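Local coordinates for hypothetical protein (Pseudomonas aeruginosa, PDB 2H9F), which belongs to the PrpF family and probably isomerises methylaconitate, as its relatives do, at residues I127-C133 and H149-G155; P171-I175 and M377-A381. One frame throughout, in Å; residues are numbered along the deposited sequence.

Contact 1 of 2, residues I127-C133 and H149-G155; sequences IPEDGIC and HVPVSGG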
ATOM      1  N   ILE A 127       7.358  24.962  24.855  1.00 26.76           N
ATOM      2  CA  ILE A 127       6.574  23.732  25.027  1.00 28.37           C
ATOM      3  C   ILE A 127       5.985  23.741  26.422  1.00 27.80           C
ATOM      4  O   ILE A 127       6.716  23.875  27.401  1.00 28.72           O
ATOM      5  CB  ILE A 127       7.473  22.458  24.828  1.00 29.95           C
ATOM      6  CG1 ILE A 127       8.316  22.541  23.521  1.00 28.13           C
ATOM      7  CG2 ILE A 127       6.666  21.211  24.829  1.00 24.59           C
ATOM      8  CD1 ILE A 127       9.232  21.254  23.264  1.00 26.63           C
ATOM      9  N   PRO A 128       4.664  23.626  26.536  1.00 29.32           N
ATOM     10  CA  PRO A 128       4.079  23.607  27.852  1.00 28.43           C
ATOM     11  C   PRO A 128       4.210  22.210  28.440  1.00 31.75           C
ATOM     12  O   PRO A 128       4.577  21.287  27.738  1.00 33.28           O
ATOM     13  CB  PRO A 128       2.613  23.884  27.563  1.00 30.23           C
ATOM     14  CG  PRO A 128       2.369  23.228  26.247  1.00 30.53           C
ATOM     15  CD  PRO A 128       3.644  23.488  25.475  1.00 29.82           C
ATOM     16  N   GLU A 129       3.881  22.043  29.711  1.00 33.07           N
ATOM     17  CA  GLU A 129       3.677  20.708  30.237  1.00 32.67           C
ATOM     18  C   GLU A 129       2.317  20.208  29.722  1.00 31.78           C
ATOM     19  O   GLU A 129       2.186  19.093  29.215  1.00 30.57           O
ATOM     20  CB  GLU A 129       3.779  20.730  31.762  1.00 34.29           C
ATOM     21  CG  GLU A 129       3.496  19.410  32.472  1.00 39.04           C
ATOM     22  CD  GLU A 129       4.558  18.322  32.262  1.00 45.32           C
ATOM     23  OE1 GLU A 129       5.665  18.562  31.686  1.00 40.48           O
ATOM     24  OE2 GLU A 129       4.262  17.194  32.708  1.00 48.13           O
ATOM     25  N   ASP A 130       1.305  21.056  29.837  1.00 31.49           N
ATOM     26  CA  ASP A 130      -0.014  20.752  29.329  1.00 31.69           C
ATOM     27  C   ASP A 130      -0.545  21.978  28.621  1.00 30.72           C
ATOM     28  O   ASP A 130      -0.591  23.038  29.192  1.00 32.40           O
ATOM     29  CB  ASP A 130      -0.935  20.330  30.464  1.00 33.08           C
ATOM     30  CG  ASP A 130      -0.494  19.021  31.128  1.00 38.07           C
ATOM     31  OD1 ASP A 130      -0.571  17.957  30.481  1.00 38.11           O
ATOM     32  OD2 ASP A 130      -0.044  19.062  32.296  1.00 43.82           O
ATOM     33  N   GLY A 131      -0.863  21.845  27.347  1.00 29.47           N
ATOM     34  CA  GLY A 131      -1.480  22.929  26.607  1.00 28.32           C
ATOM     35  C   GLY A 131      -1.285  22.770  25.137  1.00 28.79           C
ATOM     36  O   GLY A 131      -1.441  21.680  24.621  1.00 29.20           O
ATOM     37  N   ILE A 132      -0.875  23.850  24.469  1.00 27.78           N
ATOM     38  CA  ILE A 132      -0.667  23.857  23.029  1.00 28.77           C
ATOM     39  C   ILE A 132       0.709  24.405  22.766  1.00 27.55           C
ATOM     40  O   ILE A 132       1.121  25.367  23.393  1.00 26.00           O
ATOM     41  CB  ILE A 132      -1.691  24.729  22.272  1.00 31.89           C
ATOM     42  CG1 ILE A 132      -3.126  24.170  22.446  1.00 33.67           C
ATOM     43  CG2 ILE A 132      -1.384  24.769  20.813  1.00 28.67           C
ATOM     44  CD1 ILE A 132      -3.321  22.842  21.750  1.00 38.66           C
ATOM     45  N   CYS A 133       1.434  23.727  21.890  1.00 28.73           N
ATOM     46  CA  CYS A 133       2.681  24.253  21.389  1.00 29.22           C
ATOM     47  C   CYS A 133       2.493  24.835  19.995  1.00 28.88           C
ATOM     48  O   CYS A 133       2.063  24.166  19.067  1.00 30.33           O
ATOM     49  CB  CYS A 133       3.732  23.148  21.403  1.00 30.12           C
ATOM     50  SG  CYS A 133       5.295  23.802  20.847  1.00 31.94           S
ATOM     51  N   HIS A 149      -0.643  24.175  15.629  1.00 28.35           N
ATOM     52  CA  HIS A 149      -0.987  24.248  17.022  1.00 28.51           C
ATOM     53  C   HIS A 149      -1.130  22.837  17.524  1.00 29.17           C
ATOM     54  O   HIS A 149      -2.176  22.198  17.344  1.00 30.84           O
ATOM     55  CB  HIS A 149      -2.277  25.038  17.195  1.00 30.44           C
ATOM     56  CG  HIS A 149      -2.209  26.433  16.643  1.00 29.43           C
ATOM     57  ND1 HIS A 149      -1.888  27.520  17.418  1.00 30.71           N
ATOM     58  CD2 HIS A 149      -2.451  26.918  15.403  1.00 35.09           C
ATOM     59  CE1 HIS A 149      -1.907  28.609  16.675  1.00 34.36           C
ATOM     60  NE2 HIS A 149      -2.234  28.270  15.446  1.00 31.40           N
ATOM     61  N   VAL A 150      -0.072  22.337  18.155  1.00 29.01           N
ATOM     62  CA  VAL A 150       0.019  20.932  18.489  1.00 26.82           C
ATOM     63  C   VAL A 150      -0.279  20.739  19.947  1.00 27.35           C
ATOM     64  O   VAL A 150       0.365  21.345  20.802  1.00 26.59           O
ATOM     65  CB  VAL A 150       1.448  20.378  18.142  1.00 27.59           C
ATOM     66  CG1 VAL A 150       1.572  18.910  18.539  1.00 27.20           C
ATOM     67  CG2 VAL A 150       1.723  20.539  16.705  1.00 26.13           C
ATOM     68  N   PRO A 151      -1.273  19.888  20.275  1.00 28.24           N
ATOM     69  CA  PRO A 151      -1.541  19.721  21.675  1.00 26.49           C
ATOM     70  C   PRO A 151      -0.501  18.884  22.367  1.00 28.49           C
ATOM     71  O   PRO A 151       0.084  17.980  21.755  1.00 30.25           O
ATOM     72  CB  PRO A 151      -2.904  19.016  21.680  1.00 27.85           C
ATOM     73  CG  PRO A 151      -2.892  18.209  20.421  1.00 27.17           C
ATOM     74  CD  PRO A 151      -2.154  19.052  19.439  1.00 28.60           C
ATOM     75  N   VAL A 152      -0.330  19.157  23.651  1.00 28.78           N
ATOM     76  CA  VAL A 152       0.739  18.615  24.465  1.00 28.22           C
ATOM     77  C   VAL A 152       0.171  18.237  25.839  1.00 28.64           C
ATOM     78  O   VAL A 152      -0.585  19.011  26.451  1.00 28.84           O
ATOM     79  CB  VAL A 152       1.863  19.632  24.629  1.00 28.84           C
ATOM     80  CG1 VAL A 152       2.890  19.172  25.693  1.00 27.69           C
ATOM     81  CG2 VAL A 152       2.520  19.941  23.271  1.00 27.92           C
ATOM     82  N   SER A 153       0.508  17.039  26.298  1.00 30.37           N
ATOM     83  CA  SER A 153       0.183  16.540  27.656  1.00 31.15           C
ATOM     84  C   SER A 153       1.413  15.880  28.237  1.00 30.45           C
ATOM     85  O   SER A 153       2.057  15.073  27.569  1.00 32.79           O
ATOM     86  CB  SER A 153      -0.893  15.445  27.653  1.00 32.80           C
ATOM     87  OG  SER A 153      -2.032  15.858  26.947  1.00 35.93           O
ATOM     88  N   GLY A 154       1.748  16.222  29.473  1.00 31.54           N
ATOM     89  CA  GLY A 154       2.893  15.639  30.130  1.00 30.04           C
ATOM     90  C   GLY A 154       4.161  15.996  29.407  1.00 30.20           C
ATOM     91  O   GLY A 154       5.100  15.218  29.409  1.00 32.56           O
ATOM     92  N   GLY A 155       4.189  17.156  28.765  1.00 29.01           N
ATOM     93  CA  GLY A 155       5.391  17.571  27.994  1.00 30.26           C
ATOM     94  C   GLY A 155       5.633  16.853  26.680  1.00 31.09           C
ATOM     95  O   GLY A 155       6.625  17.147  25.976  1.00 31.10           O
TER
HETATM   96  O   HOH W   1      -2.946  17.958  28.714  1.00 49.27           O

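Contact 2 of 2, residues P171-I175 and M377-A381; sequences PAAEI and MSRSA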
ATOM      1  N   PRO A 171     -10.181   8.163  14.959  1.00 31.42           N
ATOM      2  CA  PRO A 171     -10.064   9.493  15.517  1.00 30.58           C
ATOM      3  C   PRO A 171      -8.778   9.671  16.314  1.00 29.83           C
ATOM      4  O   PRO A 171      -8.196   8.696  16.822  1.00 31.09           O
ATOM      5  CB  PRO A 171     -11.321   9.631  16.404  1.00 29.83           C
ATOM      6  CG  PRO A 171     -11.806   8.344  16.636  1.00 34.84           C
ATOM      7  CD  PRO A 171     -11.290   7.414  15.574  1.00 29.17           C
ATOM      8  N   ALA A 172      -8.331  10.913  16.383  1.00 30.67           N
ATOM      9  CA  ALA A 172      -7.086  11.257  17.019  1.00 28.85           C
ATOM     10  C   ALA A 172      -7.232  12.697  17.483  1.00 28.94           C
ATOM     11  O   ALA A 172      -8.320  13.269  17.387  1.00 27.29           O
ATOM     12  CB  ALA A 172      -5.924  11.061  16.070  1.00 27.59           C
ATOM     13  N   ALA A 173      -6.158  13.274  18.012  1.00 27.95           N
ATOM     14  CA  ALA A 173      -6.204  14.612  18.569  1.00 27.90           C
ATOM     15  C   ALA A 173      -6.168  15.608  17.432  1.00 29.31           C
ATOM     16  O   ALA A 173      -5.493  15.396  16.408  1.00 29.81           O
ATOM     17  CB  ALA A 173      -5.007  14.798  19.477  1.00 25.21           C
ATOM     18  N   GLU A 174      -6.871  16.716  17.614  1.00 28.13           N
ATOM     19  CA  GLU A 174      -6.973  17.756  16.586  1.00 28.83           C
ATOM     20  C   GLU A 174      -5.745  18.631  16.616  1.00 27.47           C
ATOM     21  O   GLU A 174      -5.277  19.014  17.690  1.00 29.67           O
ATOM     22  CB  GLU A 174      -8.242  18.594  16.838  1.00 30.22           C
ATOM     23  CG  GLU A 174      -8.441  19.679  15.846  1.00 30.51           C
ATOM     24  CD  GLU A 174      -9.735  20.461  16.072  1.00 34.24           C
ATOM     25  OE1 GLU A 174     -10.433  20.192  17.079  1.00 35.10           O
ATOM     26  OE2 GLU A 174     -10.091  21.305  15.217  1.00 33.54           O
ATOM     27  N   ILE A 175      -5.175  18.860  15.442  1.00 28.00           N
ATOM     28  CA  ILE A 175      -4.099  19.826  15.250  1.00 27.26           C
ATOM     29  C   ILE A 175      -4.649  20.856  14.279  1.00 28.07           C
ATOM     30  O   ILE A 175      -4.975  20.540  13.138  1.00 29.08           O
ATOM     31  CB  ILE A 175      -2.846  19.198  14.631  1.00 27.85           C
ATOM     32  CG1 ILE A 175      -2.267  18.164  15.603  1.00 27.33           C
ATOM     33  CG2 ILE A 175      -1.795  20.255  14.365  1.00 24.50           C
ATOM     34  CD1 ILE A 175      -1.165  17.216  15.039  1.00 26.81           C
HETATM   35  N   MSE A 377      -7.266  25.284   8.940  1.00 28.27           N
HETATM   36  CA  MSE A 377      -7.949  23.990   8.861  1.00 29.70           C
HETATM   37  C   MSE A 377      -7.454  23.081   9.960  1.00 27.85           C
HETATM   38  O   MSE A 377      -6.447  23.362  10.583  1.00 28.54           O
HETATM   39  CB  MSE A 377      -7.683  23.363   7.517  1.00 30.67           C
HETATM   40  CG  MSE A 377      -6.189  23.103   7.278  1.00 34.57           C
HETATM   41 SE   MSE A 377      -5.804  22.723   5.419  0.70 35.26          SE
HETATM   42  CE  MSE A 377      -5.905  24.474   4.676  1.00 31.39           C
ATOM     43  N   SER A 378      -8.179  22.001  10.221  1.00 29.29           N
ATOM     44  CA  SER A 378      -7.820  21.057  11.250  1.00 28.89           C
ATOM     45  C   SER A 378      -7.509  19.696  10.652  1.00 31.39           C
ATOM     46  O   SER A 378      -8.222  19.190   9.761  1.00 30.57           O
ATOM     47  CB  SER A 378      -8.978  20.887  12.231  1.00 32.50           C
ATOM     48  OG  SER A 378      -9.120  22.051  13.023  1.00 35.90           O
ATOM     49  N   ARG A 379      -6.445  19.093  11.156  1.00 30.89           N
ATOM     50  CA  ARG A 379      -6.073  17.727  10.764  1.00 29.91           C
ATOM     51  C   ARG A 379      -5.604  16.991  11.988  1.00 29.73           C
ATOM     52  O   ARG A 379      -5.833  17.444  13.126  1.00 30.98           O
ATOM     53  CB  ARG A 379      -5.011  17.813   9.663  1.00 31.11           C
ATOM     54  CG  ARG A 379      -5.624  18.357   8.388  1.00 32.78           C
ATOM     55  CD  ARG A 379      -4.769  18.255   7.194  1.00 46.38           C
ATOM     56  NE  ARG A 379      -5.595  18.621   6.048  1.00 53.49           N
ATOM     57  CZ  ARG A 379      -5.173  19.280   4.955  1.00 60.31           C
ATOM     58  NH1 ARG A 379      -3.896  19.701   4.812  1.00 53.09           N
ATOM     59  NH2 ARG A 379      -6.070  19.540   3.993  1.00 63.23           N
ATOM     60  N   SER A 380      -5.044  15.807  11.790  1.00 28.54           N
ATOM     61  CA  SER A 380      -4.509  15.045  12.906  1.00 29.32           C
ATOM     62  C   SER A 380      -3.306  14.307  12.389  1.00 28.20           C
ATOM     63  O   SER A 380      -3.182  14.135  11.198  1.00 29.29           O
ATOM     64  CB  SER A 380      -5.530  14.061  13.447  1.00 29.76           C
ATOM     65  OG  SER A 380      -5.783  13.007  12.531  1.00 28.10           O
ATOM     66  N   ALA A 381      -2.462  13.852  13.305  1.00 31.06           N
ATOM     67  CA  ALA A 381      -1.241  13.096  12.993  1.00 28.85           C
ATOM     68  C   ALA A 381      -1.008  12.043  14.087  1.00 30.04           C
ATOM     69  O   ALA A 381      -1.397  12.225  15.233  1.00 31.74           O
ATOM     70  CB  ALA A 381      -0.101  13.991  12.943  1.00 29.41           C
TER
HETATM   71  O   HOH W   2      -3.214  14.313  16.182  1.00 28.83           O

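Contact 1 of 2, residues I127-C133 and H149-G155
Val152 is held by Gly131 and by Pro128, Glu129 and Cys133 on either side of that glycine in sequence. Val152 N reaches Gly131 O at 2.9 Å, and Gly131 N returns a bond to Val152 O. Val152 CG1, anti to the backbone N (chi1 170°), comes within 3.4 Å of Pro128 O and also meets Glu129 O; Val152 CG2 lies 3.9 Å from Cys133 CB, and Pro128 CG packs against the branch point, Val152 CB. Two residues along, past the non-hydrogen-bonded pair of Ile132 and Pro151, Cys133 and Val150 pair through two nearly straight bonds, Cys133 N to Val150 O (2.8 Å, 171°) and Val150 N to Cys133 O. Cys133, Val150 and Val152 thus form the tight, buried face. The other face is turned more to solvent: exposed Ile132 bends CD1 over partly exposed Pro151, 3.8 Å from Pro151 CB, and sets CG2 against CB and the ring edge of His149. Toward the open end, Glu129 and Asp130 hold the turn at Gly154 and Gly155. Gly155 N meets Glu129 O in the carbonyl plane, on a lone pair, whereas Gly154 N approaches Asp130 OD1 (3.1 Å) from above the carboxylate plane. A water donates to both Asp130 OD1 and Ser153 OG, and Gln158 also bonds that hydroxyl. The pairing is that of an antiparallel beta hairpin, strands 131-139 and 144-153, at its open end. Leu117 of helix 106-118 covers Ile127, Cys133 and Val150, strand 175-180 pairs with the far side of strand 144-153, His149 bonding Val176, and Met2 of the second subunit packs on Ser153.

Contact 2 of 2, residues P171-I175 and M377-A381
The carboxylate of Glu174 takes the hydroxyl of Ser378 in a short hydrogen bond: Ser378 OG donates to Glu174 OE2 at 2.5 Å, on the anti lone pair, the one turned away from the other carboxylate oxygen. An extended chain, CG anti to the backbone N (chi1 -180°), carries the acid alongside the serine, and Ser378 CB lies 3.2 Å from Glu174 OE2. The other flat group, the guanidinium of Arg379, has the selenium of selenomethionine Met377 3.3 Å above one face, offset toward the rim. Ile175 and Arg379 form an antiparallel hydrogen-bonded pair, with Ile175 N to Arg379 O at 2.8 Å (171°) and Arg379 N to Ile175 O at 2.9 Å (174°). Here strand 175-180 begins along the long strand 369-386, joining distant parts of this PrpF-family chain, probably of the diaminopimelate epimerase-like fold. On the side of Ala173 and Ala381 the direct backbone bonds give way to a water that donates to Ala173 O and accepts from Ala381 N. Ser380 CB sits 3.2 Å from Ala173 O and touches the methyl of Ala172, while its hydroxyl bonds Arg16. Ile175 CD1 lies 4.0 Å from Ala381 CB; Thr110 of helix 106-118 packs against both residues.

In the fold
Contact 1 lies near the surface, its centre about 24 Å from that of the chain; contact 2 is buried, its centre about 12 Å from it. Contact 1 is local, pairing neighbouring strands of one hairpin, whereas contact 2 brings together segments 202 residues apart. They meet where strand 144-153 borders residues 173-175: Pro151 packs on Ala173 and Ile175, and His149 O touches Ile175 CG2, so strand 175-180 lies between the hairpin and strand 369-386. Helix 106-118 packs on side chains of both. Paired backbone bonds serve each, but contact 1 adds a glycine turn with a carboxylate accepting a main-chain N-H, and contact 2 a buried serine donating to a carboxylate.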